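Local coordinates for protein sugar ABC transporter (Agrobacterium radiobacter, PDB 4RXT) that binds alpha-L-arabinopyranose and probably serves as the carbohydrate-binding protein of an ABC-type sugar transporter, at residues V136-T141 with V195-S200; G145-R150 with A199-M204; G225-D230 with V245-Y250. All coordinates share one frame; numbering follows the deposited sequence.

All three contacts involve the same six-stranded sheet and its strand ends; the 245-250 segment of contact 3 also runs on toward the other lobe. Contact 1 pairs neighbouring strands of the sheet; the side chain of its Ser200 is about 7 Å from the arabinopyranose. Contact 2 shares Ala199 and Ser200 with contact 1, and their centres are about 8 Å apart. It leads from the sheet to Arg150 and Asn201 in the pocket. The centre of contact 3 is about 16 Å from that of contact 1 and about 11 Å from that of contact 2. Arg150 of contact 2 makes a cation-pi contact with Phe226 of contact 3. Asp227 and Gln247 of contact 3 hydrogen-bond to the sugar.

Contact 1: residues V136-T141 with V195-S200; sequences VIITNT and VGVFAS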
loop_
_atom_site.group_PDB
_atom_site.type_symbol
_atom_site.label_atom_id
_atom_site.label_comp_id
_atom_site.label_asym_id
_atom_site.label_seq_id
_atom_site.Cartn_x
_atom_site.Cartn_y
_atom_site.Cartn_z
ATOM N N VAL A 136 -7.619 -13.456 11.292
ATOM C CA VAL A 136 -7.544 -13.658 9.858
ATOM C C VAL A 136 -6.764 -12.532 9.184
ATOM O O VAL A 136 -6.644 -11.450 9.721
ATOM C CB VAL A 136 -8.948 -13.817 9.205
ATOM C CG1 VAL A 136 -9.705 -14.959 9.859
ATOM C CG2 VAL A 136 -9.778 -12.565 9.255
ATOM N N ILE A 137 -6.193 -12.840 8.027
ATOM C CA ILE A 137 -5.587 -11.873 7.173
ATOM C C ILE A 137 -6.292 -11.924 5.813
ATOM O O ILE A 137 -6.598 -12.978 5.274
ATOM C CB ILE A 137 -4.038 -12.037 7.054
ATOM C CG1 ILE A 137 -3.446 -11.018 6.088
ATOM C CG2 ILE A 137 -3.657 -13.446 6.661
ATOM C CD1 ILE A 137 -1.930 -10.939 6.071
ATOM N N ILE A 138 -6.564 -10.731 5.289
ATOM C CA ILE A 138 -7.182 -10.580 3.988
ATOM C C ILE A 138 -6.332 -9.610 3.159
ATOM O O ILE A 138 -6.082 -8.457 3.577
ATOM C CB ILE A 138 -8.652 -10.086 4.078
ATOM C CG1 ILE A 138 -9.471 -10.953 5.040
ATOM C CG2 ILE A 138 -9.278 -10.024 2.672
ATOM C CD1 ILE A 138 -10.814 -10.359 5.392
ATOM N N THR A 139 -5.919 -10.103 1.998
ATOM C CA THR A 139 -4.991 -9.474 1.061
ATOM C C THR A 139 -5.703 -9.181 -0.266
ATOM O O THR A 139 -6.427 -10.013 -0.797
ATOM C CB THR A 139 -3.727 -10.359 0.854
ATOM O OG1 THR A 139 -3.115 -10.569 2.126
ATOM C CG2 THR A 139 -2.748 -9.711 -0.091
ATOM N N ASN A 140 -5.498 -7.972 -0.762
ATOM C CA ASN A 140 -6.232 -7.416 -1.923
ATOM C C ASN A 140 -6.194 -8.325 -3.151
ATOM O O ASN A 140 -7.142 -8.557 -3.789
ATOM C CB ASN A 140 -5.626 -6.031 -2.265
ATOM C CG ASN A 140 -6.422 -5.221 -3.255
ATOM O OD1 ASN A 140 -5.862 -4.504 -4.053
ATOM N ND2 ASN A 140 -7.666 -5.307 -3.175
ATOM N N THR A 141 -4.991 -8.819 -3.451
ATOM C CA THR A 141 -4.737 -9.616 -4.656
ATOM C C THR A 141 -3.378 -10.325 -4.449
ATOM O O THR A 141 -2.518 -9.820 -3.714
ATOM C CB THR A 141 -4.722 -8.725 -5.922
ATOM O OG1 THR A 141 -4.620 -9.522 -7.124
ATOM C CG2 THR A 141 -3.597 -7.663 -5.863
ATOM N N VAL A 195 -11.866 -12.996 16.228
ATOM C CA VAL A 195 -11.855 -11.742 17.020
ATOM C C VAL A 195 -11.039 -10.613 16.414
ATOM O O VAL A 195 -11.083 -9.447 16.831
ATOM C CB VAL A 195 -11.345 -11.960 18.457
ATOM C CG1 VAL A 195 -12.311 -12.827 19.231
ATOM C CG2 VAL A 195 -9.959 -12.579 18.457
ATOM N N GLY A 196 -10.304 -10.938 15.365
ATOM C CA GLY A 196 -9.357 -10.013 14.783
ATOM C C GLY A 196 -9.095 -10.233 13.302
ATOM O O GLY A 196 -9.113 -11.372 12.819
ATOM N N VAL A 197 -8.806 -9.151 12.586
ATOM C CA VAL A 197 -8.568 -9.171 11.165
ATOM C C VAL A 197 -7.504 -8.156 10.792
ATOM O O VAL A 197 -7.560 -6.998 11.263
ATOM C CB VAL A 197 -9.844 -8.766 10.364
ATOM C CG1 VAL A 197 -9.624 -8.909 8.861
ATOM C CG2 VAL A 197 -11.080 -9.525 10.837
ATOM N N PHE A 198 -6.555 -8.596 9.953
ATOM C CA PHE A 198 -5.610 -7.684 9.275
ATOM C C PHE A 198 -6.009 -7.556 7.811
ATOM O O PHE A 198 -6.023 -8.532 7.086
ATOM C CB PHE A 198 -4.162 -8.226 9.433
ATOM C CG PHE A 198 -3.124 -7.406 8.732
ATOM C CD1 PHE A 198 -3.196 -6.022 8.668
ATOM C CD2 PHE A 198 -2.042 -8.034 8.139
ATOM C CE1 PHE A 198 -2.223 -5.275 8.031
ATOM C CE2 PHE A 198 -1.051 -7.296 7.494
ATOM C CZ PHE A 198 -1.130 -5.917 7.440
ATOM N N ALA A 199 -6.380 -6.329 7.421
ATOM C CA ALA A 199 -6.786 -5.909 6.053
ATOM C C ALA A 199 -5.657 -5.051 5.498
ATOM O O ALA A 199 -5.483 -3.903 5.867
ATOM C CB ALA A 199 -8.092 -5.113 6.101
ATOM N N SER A 200 -4.833 -5.652 4.634
ATOM C CA SER A 200 -3.470 -5.137 4.484
ATOM C C SER A 200 -3.231 -4.026 3.443
ATOM O O SER A 200 -2.086 -3.728 3.119
ATOM C CB SER A 200 -2.514 -6.261 4.193
ATOM O OG SER A 200 -2.871 -6.840 2.958
HETATM O O HOH W 1 -1.052 -8.824 2.873
HETATM O O HOH W 2 -4.300 -5.969 0.878
#
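Ile137 and Phe198 lie side by side on one face of the sheet and point the same way. In both, CG or CG1 is anti to the backbone N (chi1 178° in each). Ile137 continues extended, and its CD1 comes within 3.6 Å of Phe198 CD2, approaching the ring obliquely. Ser200 CB covers part of one ring face, offset toward the rim. Phe154 stacks on the same phenyl ring.

The opposite face carries Val136, Ile138 and Val197. Val136 CG2 packs 3.7 Å from Val197 CG2. Ile138 crosses Val197 obliquely and brings its CD1 3.9 Å from Val197 CG1. Helices 177-190 and 202-214 pack against this face.

Strands 133-139 and 194-199 are parallel neighbours in the sheet of an alpha/beta lobe of the periplasmic binding protein fold. Phe198 bridges the partner strand with both polar backbone atoms: its N donates to Val136 O (2.9 Å) and its O accepts from Ile138 N (2.9 Å). The last rung, Ser200 N to Ile138 O, is longer at 3.2 Å.

Beyond it the two segments are joined through water. Ser200 OG, placed between its backbone N and carbonyl carbon (chi1 63°), bonds to two waters. One donates to Thr139 OG1 at 2.8 Å, and the other accepts from Asn140 N at 2.9 Å.

Contact 2: residues G145-R150 with A199-M204; sequences GSLEQR and ASNLIM. With ARA (alpha-L-arabinopyranose), chain B.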
loop_
_atom_site.group_PDB
_atom_site.type_symbol
_atom_site.label_atom_id
_atom_site.label_comp_id
_atom_site.label_asym_id
_atom_site.label_seq_id
_atom_site.Cartn_x
_atom_site.Cartn_y
_atom_site.Cartn_z
ATOM N N GLY A 145 4.404 -7.167 -4.430
ATOM C CA GLY A 145 5.563 -7.082 -3.544
ATOM C C GLY A 145 5.199 -6.527 -2.162
ATOM O O GLY A 145 5.516 -7.093 -1.130
ATOM N N SER A 146 4.522 -5.376 -2.163
ATOM C CA SER A 146 4.175 -4.699 -0.899
ATOM C C SER A 146 3.307 -5.626 -0.025
ATOM O O SER A 146 3.560 -5.810 1.176
ATOM C CB SER A 146 3.464 -3.367 -1.160
ATOM O OG SER A 146 2.348 -3.612 -1.969
ATOM N N LEU A 147 2.274 -6.194 -0.633
ATOM C CA LEU A 147 1.284 -6.971 0.143
ATOM C C LEU A 147 1.840 -8.308 0.669
ATOM O O LEU A 147 1.496 -8.747 1.781
ATOM C CB LEU A 147 0.021 -7.218 -0.671
ATOM C CG LEU A 147 -0.614 -5.947 -1.276
ATOM C CD1 LEU A 147 -1.919 -6.315 -1.997
ATOM C CD2 LEU A 147 -0.832 -4.808 -0.274
ATOM N N GLU A 148 2.653 -8.973 -0.165
ATOM C CA GLU A 148 3.274 -10.233 0.291
ATOM C C GLU A 148 4.223 -9.992 1.478
ATOM O O GLU A 148 4.299 -10.789 2.435
ATOM C CB GLU A 148 3.959 -10.946 -0.854
ATOM C CG GLU A 148 2.983 -11.427 -1.916
ATOM C CD GLU A 148 1.881 -12.377 -1.419
ATOM O OE1 GLU A 148 2.081 -13.141 -0.436
ATOM O OE2 GLU A 148 0.806 -12.406 -2.059
ATOM N N GLN A 149 4.933 -8.870 1.440
ATOM C CA GLN A 149 5.793 -8.516 2.578
ATOM C C GLN A 149 4.996 -8.199 3.850
ATOM O O GLN A 149 5.387 -8.566 4.946
ATOM C CB GLN A 149 6.745 -7.386 2.231
ATOM C CG GLN A 149 7.787 -7.848 1.247
ATOM C CD GLN A 149 8.767 -6.769 0.897
ATOM O OE1 GLN A 149 8.393 -5.628 0.772
ATOM N NE2 GLN A 149 10.033 -7.124 0.734
ATOM N N ARG A 150 3.883 -7.475 3.706
ATOM C CA ARG A 150 3.010 -7.189 4.874
ATOM C C ARG A 150 2.493 -8.496 5.455
ATOM O O ARG A 150 2.471 -8.702 6.678
ATOM C CB ARG A 150 1.857 -6.275 4.489
ATOM C CG ARG A 150 2.343 -4.927 4.070
ATOM C CD ARG A 150 1.232 -4.081 3.500
ATOM N NE ARG A 150 1.823 -2.933 2.825
ATOM C CZ ARG A 150 1.200 -2.070 2.054
ATOM N NH1 ARG A 150 -0.128 -2.115 1.907
ATOM N NH2 ARG A 150 1.927 -1.134 1.489
ATOM N N ALA A 199 -6.380 -6.329 7.421
ATOM C CA ALA A 199 -6.786 -5.909 6.053
ATOM C C ALA A 199 -5.657 -5.051 5.498
ATOM O O ALA A 199 -5.483 -3.903 5.867
ATOM C CB ALA A 199 -8.092 -5.113 6.101
ATOM N N SER A 200 -4.833 -5.652 4.634
ATOM C CA SER A 200 -3.470 -5.137 4.484
ATOM C C SER A 200 -3.231 -4.026 3.443
ATOM O O SER A 200 -2.086 -3.728 3.119
ATOM C CB SER A 200 -2.514 -6.261 4.193
ATOM O OG SER A 200 -2.871 -6.840 2.958
ATOM N N ASN A 201 -4.307 -3.437 2.921
ATOM C CA ASN A 201 -4.176 -2.222 2.121
ATOM C C ASN A 201 -5.473 -1.396 2.210
ATOM O O ASN A 201 -6.440 -1.828 2.820
ATOM C CB ASN A 201 -3.741 -2.548 0.679
ATOM C CG ASN A 201 -4.902 -2.952 -0.227
ATOM O OD1 ASN A 201 -5.902 -3.517 0.229
ATOM N ND2 ASN A 201 -4.782 -2.654 -1.498
ATOM N N LEU A 202 -5.489 -0.261 1.525
ATOM C CA LEU A 202 -6.657 0.624 1.610
ATOM C C LEU A 202 -7.950 -0.100 1.195
ATOM O O LEU A 202 -8.995 0.052 1.810
ATOM C CB LEU A 202 -6.449 1.824 0.713
ATOM C CG LEU A 202 -7.637 2.777 0.595
ATOM C CD1 LEU A 202 -7.908 3.340 1.970
ATOM C CD2 LEU A 202 -7.301 3.857 -0.416
ATOM N N ILE A 203 -7.872 -0.827 0.092
ATOM C CA ILE A 203 -9.034 -1.429 -0.534
ATOM C C ILE A 203 -9.657 -2.477 0.378
ATOM O O ILE A 203 -10.851 -2.550 0.566
ATOM C CB ILE A 203 -8.695 -2.032 -1.931
ATOM C CG1 ILE A 203 -7.988 -0.995 -2.832
ATOM C CG2 ILE A 203 -9.943 -2.599 -2.604
ATOM C CD1 ILE A 203 -8.735 0.321 -2.959
ATOM N N MET A 204 -8.807 -3.304 0.978
ATOM C CA MET A 204 -9.322 -4.253 1.943
ATOM C C MET A 204 -9.811 -3.602 3.236
ATOM O O MET A 204 -10.826 -4.034 3.820
ATOM C CB MET A 204 -8.298 -5.366 2.237
ATOM C CG MET A 204 -7.989 -6.304 1.073
ATOM S SD MET A 204 -9.435 -7.256 0.432
ATOM C CE MET A 204 -10.028 -6.169 -0.884
HETATM C C1 ARA B . -1.439 0.536 -0.735
HETATM C C2 ARA B . -0.213 -0.313 -1.123
HETATM C C3 ARA B . -0.211 -0.538 -2.626
HETATM C C4 ARA B . -1.559 -1.096 -3.116
HETATM C C5 ARA B . -2.610 -0.951 -2.097
HETATM O O1 ARA B . -1.442 0.057 0.605
HETATM O O2 ARA B . 1.008 0.360 -0.763
HETATM O O3 ARA B . 0.919 -1.363 -2.954
HETATM O O4 ARA B . -1.554 -2.517 -3.265
HETATM O O5 ARA B . -2.657 0.327 -1.440
HETATM O O HOH W 1 -1.052 -8.824 2.873
#
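Ser200, Leu147 and Arg150 carry most of this contact, and the backbone oxygen of Ser200 is its focus. Arg150 NH1 donates to Ser200 O at 2.8 Å, with an N-H...O angle of 161°. The oxygen lies close to the guanidinium plane, and the nitrogen lies in the carbonyl plane. Arg150 CD also comes 3.4 Å from Ser200 O.

Arg150 starts with CG beside its backbone N (chi1 -65°) and then runs extended from CG to NE. This carries the guanidinium from helix 145-161 to the sugar. NH1 makes a second bond, to O1 of the arabinopyranose at 2.9 Å. NH2 donates to sugar O2, also at 2.9 Å. NE is held by Asn109 OD1, and Phe226 makes a cation-pi contact with the group. Together these partners should fix the rotation of the guanidinium.

Leu147 packs beside this polar link. Its CD2 touches Ser200 O and lies 3.8 Å from Asn201 CB, with the two side chains crossing. The Leu147 carbonyl adds a polar link: the water that joins Thr139 and Ser200 also donates to Leu147 O at 2.8 Å.

Asn201 follows at the N-cap of helix 202-214. Its OD1 accepts a capping bond from Met204 N at 3.0 Å. Asn201 CB lies against Leu147 CD2 and near the sugar. The start of helix 145-161 and the capped loop after strand 194-199 meet beside the sugar, at the C-terminal ends of the parallel strands, where periplasmic sugar-binding proteins form their ligand cleft.

Contact 3: residues G225-D230 with V245-Y250; sequences GFDSDD and VVQDPY. With ARA (alpha-L-arabinopyranose), chain B.
Val245 and Phe226 are paired across parallel strands 222-226 and 243-246, the two strands of a beta-alpha-beta unit joined by helix 230-238. Val245 CB sits over the centre of the Phe226 ring in a CH-pi contact, 3.7 Å from the centroid. Asp227 N donates to Val245 O at 2.8 Å.

Two residues after Val245, Gln247 reaches the sugar pocket. From CB, which points toward the 225-230 segment, CG is placed beside the backbone N (chi1 -56°). CG lies 3.7 Å from Asp227 OD1 and near Phe226 CE2. The chain then runs extended to CD, which comes 3.8 Å from sugar O2. At the tip OE1 bonds to Thr107 OG1. Gln247 NE2 donates to Asp227 OD1 at 2.8 Å; this oxygen lies in the amide plane and offers its syn lone pair. Gln247 NE2 also donates to sugar O2 at 3.1 Å. The Gln247 amide plane is turned 80° from the Phe226 ring, with NE2 near the ring plane at its edge.

The other Asp227 oxygen, OD2, accepts from sugar O1 at 2.5 Å. A water donates to Asp227 OD1 and accepts from Gln247 N, 2.8 Å from each.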
loop_
_atom_site.group_PDB
_atom_site.type_symbol
_atom_site.label_atom_id
_atom_site.label_comp_id
_atom_site.label_asym_id
_atom_site.label_seq_id
_atom_site.Cartn_x
_atom_site.Cartn_y
_atom_site.Cartn_z
ATOM N N GLY A 225 -6.213 -2.076 9.602
ATOM C CA GLY A 225 -6.078 -1.869 8.178
ATOM C C GLY A 225 -4.817 -1.087 7.836
ATOM O O GLY A 225 -3.912 -0.914 8.667
ATOM N N PHE A 226 -4.763 -0.677 6.579
ATOM C CA PHE A 226 -3.683 0.131 6.037
ATOM C C PHE A 226 -4.303 1.349 5.337
ATOM O O PHE A 226 -5.424 1.279 4.763
ATOM C CB PHE A 226 -2.876 -0.661 4.992
ATOM C CG PHE A 226 -1.463 -1.014 5.396
ATOM C CD1 PHE A 226 -1.227 -2.054 6.297
ATOM C CD2 PHE A 226 -0.377 -0.346 4.862
ATOM C CE1 PHE A 226 0.053 -2.401 6.689
ATOM C CE2 PHE A 226 0.923 -0.703 5.245
ATOM C CZ PHE A 226 1.129 -1.740 6.146
ATOM N N ASP A 227 -3.537 2.448 5.341
ATOM C CA ASP A 227 -3.791 3.630 4.543
ATOM C C ASP A 227 -4.959 4.433 5.108
ATOM O O ASP A 227 -5.420 4.194 6.211
ATOM C CB ASP A 227 -4.003 3.249 3.059
ATOM C CG ASP A 227 -2.850 2.404 2.518
ATOM O OD1 ASP A 227 -1.662 2.777 2.779
ATOM O OD2 ASP A 227 -3.164 1.392 1.856
ATOM N N SER A 228 -5.407 5.403 4.341
ATOM C CA SER A 228 -6.414 6.320 4.823
ATOM C C SER A 228 -7.207 6.855 3.671
ATOM O O SER A 228 -6.689 7.081 2.590
ATOM C CB SER A 228 -5.810 7.488 5.622
ATOM O OG SER A 228 -4.994 8.332 4.806
ATOM N N ASP A 229 -8.482 7.094 3.959
ATOM C CA ASP A 229 -9.392 7.858 3.086
ATOM C C ASP A 229 -10.562 8.280 3.990
ATOM O O ASP A 229 -10.597 7.917 5.142
ATOM C CB ASP A 229 -9.794 7.087 1.803
ATOM C CG ASP A 229 -10.761 5.941 2.033
ATOM O OD1 ASP A 229 -11.019 5.480 3.175
ATOM O OD2 ASP A 229 -11.301 5.490 1.003
ATOM N N ASP A 230 -11.525 9.031 3.439
ATOM C CA ASP A 230 -12.690 9.506 4.207
ATOM C C ASP A 230 -13.416 8.333 4.866
ATOM O O ASP A 230 -13.740 8.356 6.030
ATOM C CB ASP A 230 -13.664 10.259 3.272
ATOM C CG ASP A 230 -13.274 11.720 3.056
ATOM O OD1 ASP A 230 -12.252 12.176 3.638
ATOM O OD2 ASP A 230 -14.012 12.438 2.322
ATOM N N VAL A 245 -2.452 1.333 9.547
ATOM C CA VAL A 245 -1.024 1.622 9.286
ATOM C C VAL A 245 -0.940 2.551 8.087
ATOM O O VAL A 245 -1.304 2.178 6.981
ATOM C CB VAL A 245 -0.184 0.370 9.051
ATOM C CG1 VAL A 245 1.298 0.734 8.897
ATOM C CG2 VAL A 245 -0.364 -0.636 10.201
ATOM N N VAL A 246 -0.428 3.753 8.325
ATOM C CA VAL A 246 -0.437 4.820 7.323
ATOM C C VAL A 246 0.987 5.031 6.790
ATOM O O VAL A 246 1.960 4.997 7.540
ATOM C CB VAL A 246 -1.031 6.127 7.898
ATOM C CG1 VAL A 246 -0.966 7.317 6.925
ATOM C CG2 VAL A 246 -2.480 5.865 8.280
ATOM N N GLN A 247 1.064 5.145 5.469
ATOM C CA GLN A 247 2.297 5.315 4.730
ATOM C C GLN A 247 2.439 6.772 4.307
ATOM O O GLN A 247 1.658 7.610 4.733
ATOM C CB GLN A 247 2.213 4.432 3.486
ATOM C CG GLN A 247 1.956 2.954 3.738
ATOM C CD GLN A 247 1.995 2.170 2.443
ATOM O OE1 GLN A 247 3.069 1.789 1.935
ATOM N NE2 GLN A 247 0.822 1.959 1.859
ATOM N N ASP A 248 3.423 7.079 3.465
ATOM C CA ASP A 248 3.613 8.431 2.900
ATOM C C ASP A 248 3.585 8.406 1.369
ATOM O O ASP A 248 4.596 8.664 0.707
ATOM C CB ASP A 248 4.893 9.120 3.415
ATOM C CG ASP A 248 4.858 10.643 3.267
ATOM O OD1 ASP A 248 3.968 11.179 2.577
ATOM O OD2 ASP A 248 5.789 11.272 3.834
ATOM N N PRO A 249 2.408 8.126 0.790
ATOM C CA PRO A 249 2.317 8.088 -0.653
ATOM C C PRO A 249 2.633 9.424 -1.331
ATOM O O PRO A 249 3.201 9.414 -2.411
ATOM C CB PRO A 249 0.852 7.680 -0.920
ATOM C CG PRO A 249 0.114 7.999 0.362
ATOM C CD PRO A 249 1.163 7.679 1.415
ATOM N N TYR A 250 2.250 10.555 -0.722
ATOM C CA TYR A 250 2.562 11.871 -1.310
ATOM C C TYR A 250 4.060 12.014 -1.542
ATOM O O TYR A 250 4.505 12.404 -2.625
ATOM C CB TYR A 250 2.053 13.002 -0.435
ATOM C CG TYR A 250 2.153 14.364 -1.088
ATOM C CD1 TYR A 250 1.119 14.834 -1.861
ATOM C CD2 TYR A 250 3.297 15.153 -0.937
ATOM C CE1 TYR A 250 1.173 16.103 -2.453
ATOM C CE2 TYR A 250 3.395 16.401 -1.527
ATOM C CZ TYR A 250 2.342 16.885 -2.288
ATOM O OH TYR A 250 2.448 18.136 -2.853
HETATM C C1 ARA B . -1.439 0.536 -0.735
HETATM C C2 ARA B . -0.213 -0.313 -1.123
HETATM C C3 ARA B . -0.211 -0.538 -2.626
HETATM C C4 ARA B . -1.559 -1.096 -3.116
HETATM C C5 ARA B . -2.610 -0.951 -2.097
HETATM O O1 ARA B . -1.442 0.057 0.605
HETATM O O2 ARA B . 1.008 0.360 -0.763
HETATM O O3 ARA B . 0.919 -1.363 -2.954
HETATM O O4 ARA B . -1.554 -2.517 -3.265
HETATM O O5 ARA B . -2.657 0.327 -1.440
HETATM O O HOH W 3 -0.982 5.333 3.561
#